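PDB 1Q40: mRNA export factor MEX67 from Candida albicans, which probably carries mRNA out of the nucleus as an export receptor, and is represented here by its NTF2-like M domain bound to a second protein. Local coordinates for residues Ile136-Ser141 with Lys181-Thr186; Ser67-Tyr72 with Lys174-Ser179. All coordinates share one frame; numbering follows the deposited sequence.

Contact 1: Ile136-Ser141 with Lys181-Thr186; sequences ITLHGS and KSFDRT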
# COMPACT_ATOMS: atom_id res chain seq x y z
N ILE B 136 -8.02 -5.28 7.13
CA ILE B 136 -6.80 -5.72 7.80
C ILE B 136 -5.62 -5.59 6.83
O ILE B 136 -5.63 -6.20 5.77
CB ILE B 136 -6.92 -7.19 8.25
CG1 ILE B 136 -8.17 -7.41 9.11
CG2 ILE B 136 -5.66 -7.60 9.01
CD1 ILE B 136 -8.56 -8.87 9.28
N THR B 137 -4.63 -4.79 7.21
CA THR B 137 -3.40 -4.65 6.43
C THR B 137 -2.18 -5.09 7.25
O THR B 137 -1.95 -4.61 8.35
CB THR B 137 -3.25 -3.21 5.94
OG1 THR B 137 -4.28 -2.94 4.98
CG2 THR B 137 -1.98 -3.02 5.13
N LEU B 138 -1.41 -6.02 6.68
CA LEU B 138 -0.23 -6.58 7.31
C LEU B 138 1.00 -6.19 6.50
O LEU B 138 0.96 -6.21 5.27
CB LEU B 138 -0.36 -8.10 7.37
CG LEU B 138 0.82 -8.87 7.98
CD1 LEU B 138 0.92 -8.59 9.46
CD2 LEU B 138 0.72 -10.38 7.70
N HIS B 139 2.07 -5.83 7.20
CA HIS B 139 3.35 -5.46 6.60
C HIS B 139 4.45 -6.31 7.23
O HIS B 139 4.44 -6.53 8.43
CB HIS B 139 3.70 -3.99 6.85
CG HIS B 139 2.57 -3.04 6.57
ND1 HIS B 139 2.34 -2.50 5.32
CD2 HIS B 139 1.64 -2.50 7.39
CE1 HIS B 139 1.29 -1.70 5.38
NE2 HIS B 139 0.84 -1.68 6.62
N GLY B 140 5.39 -6.78 6.42
CA GLY B 140 6.48 -7.57 6.95
C GLY B 140 7.40 -8.17 5.91
O GLY B 140 7.60 -7.59 4.84
N SER B 141 7.94 -9.34 6.23
CA SER B 141 8.80 -10.09 5.31
C SER B 141 8.58 -11.61 5.43
O SER B 141 7.94 -12.08 6.36
CB SER B 141 10.27 -9.75 5.58
OG SER B 141 10.64 -10.07 6.92
N LYS B 181 11.64 -11.75 0.68
CA LYS B 181 10.96 -10.57 0.14
C LYS B 181 10.27 -9.82 1.29
O LYS B 181 9.94 -10.40 2.30
CB LYS B 181 9.91 -10.97 -0.89
CG LYS B 181 10.41 -11.87 -2.03
CD LYS B 181 11.24 -11.11 -3.05
CE LYS B 181 11.44 -11.93 -4.32
NZ LYS B 181 12.07 -13.26 -4.04
N SER B 182 10.07 -8.52 1.12
CA SER B 182 9.17 -7.79 2.01
C SER B 182 7.84 -7.66 1.29
O SER B 182 7.75 -7.89 0.08
CB SER B 182 9.75 -6.43 2.40
OG SER B 182 10.78 -6.60 3.35
N PHE B 183 6.80 -7.34 2.04
CA PHE B 183 5.45 -7.31 1.50
C PHE B 183 4.47 -6.54 2.37
O PHE B 183 4.71 -6.29 3.56
CB PHE B 183 4.92 -8.74 1.34
CG PHE B 183 4.45 -9.34 2.63
CD1 PHE B 183 3.10 -9.25 3.00
CD2 PHE B 183 5.34 -9.96 3.48
CE1 PHE B 183 2.66 -9.77 4.21
CE2 PHE B 183 4.91 -10.51 4.70
CZ PHE B 183 3.57 -10.42 5.07
N ASP B 184 3.35 -6.20 1.73
CA ASP B 184 2.16 -5.67 2.39
C ASP B 184 0.95 -6.40 1.82
O ASP B 184 0.88 -6.65 0.62
CB ASP B 184 2.04 -4.18 2.13
CG ASP B 184 3.39 -3.46 2.23
OD1 ASP B 184 3.73 -2.99 3.35
OD2 ASP B 184 4.15 -3.32 1.23
N ARG B 185 -0.01 -6.74 2.67
CA ARG B 185 -1.18 -7.46 2.23
C ARG B 185 -2.43 -6.91 2.92
O ARG B 185 -2.46 -6.79 4.14
CB ARG B 185 -1.03 -8.94 2.56
CG ARG B 185 -1.99 -9.83 1.80
CD ARG B 185 -1.66 -11.32 1.88
NE ARG B 185 -2.53 -12.08 1.00
CZ ARG B 185 -2.36 -13.35 0.66
NH1 ARG B 185 -3.24 -13.94 -0.14
NH2 ARG B 185 -1.31 -14.04 1.09
N THR B 186 -3.46 -6.62 2.12
CA THR B 186 -4.71 -6.01 2.58
C THR B 186 -5.88 -6.95 2.31
O THR B 186 -6.08 -7.39 1.18
CB THR B 186 -4.93 -4.67 1.86
OG1 THR B 186 -3.91 -3.75 2.24
CG2 THR B 186 -6.22 -3.98 2.31

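Contact 2: Ser67-Tyr72 with Lys174-Ser179; sequences STDFGY and KRIPLS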
# COMPACT_ATOMS: atom_id res chain seq x y z
N SER B 67 20.65 -6.98 -7.40
CA SER B 67 19.23 -6.68 -7.21
C SER B 67 18.40 -7.95 -7.04
O SER B 67 18.81 -9.04 -7.43
CB SER B 67 18.69 -5.88 -8.40
OG SER B 67 19.58 -4.85 -8.77
N THR B 68 17.21 -7.79 -6.45
CA THR B 68 16.28 -8.89 -6.24
C THR B 68 15.79 -9.43 -7.57
O THR B 68 15.39 -8.66 -8.45
CB THR B 68 15.05 -8.39 -5.45
OG1 THR B 68 15.46 -7.80 -4.21
CG2 THR B 68 14.14 -9.53 -5.05
N ASP B 69 15.80 -10.75 -7.72
CA ASP B 69 15.21 -11.42 -8.87
C ASP B 69 13.72 -11.71 -8.60
O ASP B 69 13.38 -12.56 -7.77
CB ASP B 69 15.98 -12.70 -9.20
CG ASP B 69 15.62 -13.27 -10.57
OD1 ASP B 69 16.55 -13.64 -11.34
OD2 ASP B 69 14.44 -13.40 -10.95
N PHE B 70 12.84 -11.00 -9.30
CA PHE B 70 11.39 -11.18 -9.16
C PHE B 70 10.77 -12.14 -10.21
O PHE B 70 9.57 -12.09 -10.44
CB PHE B 70 10.69 -9.83 -9.25
CG PHE B 70 10.97 -8.91 -8.10
CD1 PHE B 70 11.88 -7.87 -8.22
CD2 PHE B 70 10.30 -9.07 -6.90
CE1 PHE B 70 12.12 -7.01 -7.14
CE2 PHE B 70 10.53 -8.22 -5.82
CZ PHE B 70 11.45 -7.19 -5.94
N GLY B 71 11.60 -12.99 -10.82
CA GLY B 71 11.18 -13.91 -11.87
C GLY B 71 9.91 -14.73 -11.69
O GLY B 71 9.17 -14.92 -12.65
N TYR B 72 9.63 -15.22 -10.49
CA TYR B 72 8.40 -15.99 -10.24
C TYR B 72 7.13 -15.14 -10.18
O TYR B 72 6.02 -15.66 -10.34
CB TYR B 72 8.52 -16.80 -8.94
CG TYR B 72 9.30 -18.09 -9.08
CD1 TYR B 72 10.36 -18.39 -8.22
CD2 TYR B 72 8.99 -19.02 -10.07
CE1 TYR B 72 11.09 -19.58 -8.35
CE2 TYR B 72 9.70 -20.20 -10.21
CZ TYR B 72 10.74 -20.48 -9.35
OH TYR B 72 11.43 -21.66 -9.50
N LYS B 174 16.11 -21.12 -17.08
CA LYS B 174 17.16 -21.36 -16.09
C LYS B 174 16.58 -21.13 -14.69
O LYS B 174 15.61 -20.39 -14.53
CB LYS B 174 18.39 -20.48 -16.33
CG LYS B 174 19.72 -21.26 -16.32
CD LYS B 174 19.91 -22.08 -17.62
CE LYS B 174 21.13 -23.01 -17.54
NZ LYS B 174 20.78 -24.44 -17.84
N ARG B 175 17.19 -21.77 -13.70
CA ARG B 175 16.70 -21.77 -12.32
C ARG B 175 16.59 -20.36 -11.71
O ARG B 175 17.58 -19.65 -11.63
CB ARG B 175 17.62 -22.63 -11.45
CG ARG B 175 16.93 -23.40 -10.34
CD ARG B 175 17.86 -24.39 -9.65
NE ARG B 175 18.99 -23.71 -9.02
CZ ARG B 175 20.29 -24.06 -9.14
NH1 ARG B 175 20.67 -25.10 -9.89
NH2 ARG B 175 21.21 -23.35 -8.50
N ILE B 176 15.39 -19.99 -11.27
CA ILE B 176 15.16 -18.71 -10.58
C ILE B 176 15.53 -18.86 -9.11
O ILE B 176 15.09 -19.81 -8.47
CB ILE B 176 13.68 -18.27 -10.71
CG1 ILE B 176 13.31 -18.08 -12.19
CG2 ILE B 176 13.43 -16.98 -9.95
CD1 ILE B 176 11.85 -18.06 -12.46
N PRO B 177 16.32 -17.95 -8.56
CA PRO B 177 16.71 -18.06 -7.15
C PRO B 177 15.56 -17.75 -6.20
O PRO B 177 14.66 -16.95 -6.51
CB PRO B 177 17.86 -17.05 -7.02
CG PRO B 177 17.62 -16.04 -8.09
CD PRO B 177 16.90 -16.75 -9.19
N LEU B 178 15.56 -18.43 -5.06
CA LEU B 178 14.65 -18.13 -3.98
C LEU B 178 15.36 -17.15 -3.06
O LEU B 178 16.56 -17.25 -2.87
CB LEU B 178 14.26 -19.41 -3.22
CG LEU B 178 13.62 -20.54 -4.04
CD1 LEU B 178 13.58 -21.81 -3.22
CD2 LEU B 178 12.23 -20.19 -4.52
N SER B 179 14.62 -16.19 -2.52
CA SER B 179 15.15 -15.18 -1.61
C SER B 179 14.04 -14.60 -0.74
O SER B 179 12.85 -14.74 -1.04
CB SER B 179 15.83 -14.04 -2.38
OG SER B 179 14.87 -13.14 -2.95
O HOH W 1 14.47 -14.21 -5.92
O HOH W 2 13.57 -21.96 -8.02
O HOH W 3 13.18 -22.24 -11.63

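Contact 1: Ile136-Ser141 with Lys181-Thr186
H139 and D184 face each other across two antiparallel strands in a non-hydrogen-bonded pair, joined by a histidine-carboxylate hydrogen bond. H139 ND1 reaches D184 OD1 at 2.5 Å, unusually short and almost straight (177°), with the ring and carboxylate planes turned 70° apart. H139 NE2 bonds E124, consistent with an imidazolium between two carboxylates, and D184 OD2 has a salt bridge to R207. Beside this pair T137 OG1 lies 2.9 Å from T186 OG1; T186 CG2 lies by T137 OG1 and T137 CG2 by T186 OG1. T186 OG1 is hydrogen-bonded to a polar side chain of the other protein's chain.

The backbone belongs to the curved mixed sheet of the NTF2-like fold. L138 and R185 exchange bonds both ways, L138 N to R185 O at 2.9 Å and R185 N to L138 O at 2.8 Å; G140 and F183 do the same.

On the face carrying L138, F183 and R185, the apolar contact is L138 CD2 at the F183 ring edge, 3.9 Å from F183 CZ. Chi1 of 78° sets F183 CG between backbone N and carbonyl carbon; the ring lies against G140, with G140 N over one face and F183 CE2 3.6 Å from G140 C.

Contact 2: Ser67-Tyr72 with Lys174-Ser179
I176 lies over one face of the Y72 ring, the central packing between two irregular surface loops, one of them shaped by an Asx turn at D69. The CD1 methyl of I176 makes a CH-pi contact, 3.9 Å from the centroid of the Y72 ring and 17° from the ring normal. The beta-branch widens the cover: I176 CB is 3.7 Å from Y72 CE1, and CG2 meets the same side of the ring at CD1 and CE1. A branched aliphatic residue thus spans much of the aromatic surface, while L178 CD2 reaches Y72 CE1 obliquely.

Tyrosine adds a polar end to this apolar plate. Y72 OH is hydrogen-bonded to two waters, one of which donates to I176 O while the other accepts from I176 N, tying the hydroxyl to the backbone of the residue that covers its ring. P108, Q147 and P148 also pack against Y72.

Next to I176, P177 sets its ring against D69, with P177 CG 3.9 Å from D69 CB and CD 3.8 Å from OD1. CG of D69 is anti to the backbone N (chi1 -167°), and the carboxylate is held by the Asx turn, in which D69 OD2 accepts from G71 N at 2.9 Å. Glycine suits position 71 because a beta carbon there would crowd both D69 OD2 and I176 CG2. At the other end of the contact T68 CG2 approaches S179 OG, 4.2 Å away, and S179 OG is hydrogen-bonded to K181 NZ. A further water lies between the loop backbones, 2.7 Å from D69 O and 2.8 Å from P177 O.

Overall arrangement
The centres of the two contacts are about 20 Å apart, contact 1 in the buried sheet and contact 2 at the surface beside one end of it. K181 joins them: it opens the second strand of contact 1, and its CE lies 3.7 Å from T68 CG2 in contact 2. Its NZ makes a salt bridge with E144 OE2, while E144 OE1 accepts from S179 N, so one glutamate serves both contacts. Strand 198-208 is a second link, since L204 and L205 touch F183 and D184 while I206 and P208 pack on F70. The other protein's chain reaches the T137, H139, D184 and T186 side of contact 1 but does not touch contact 2.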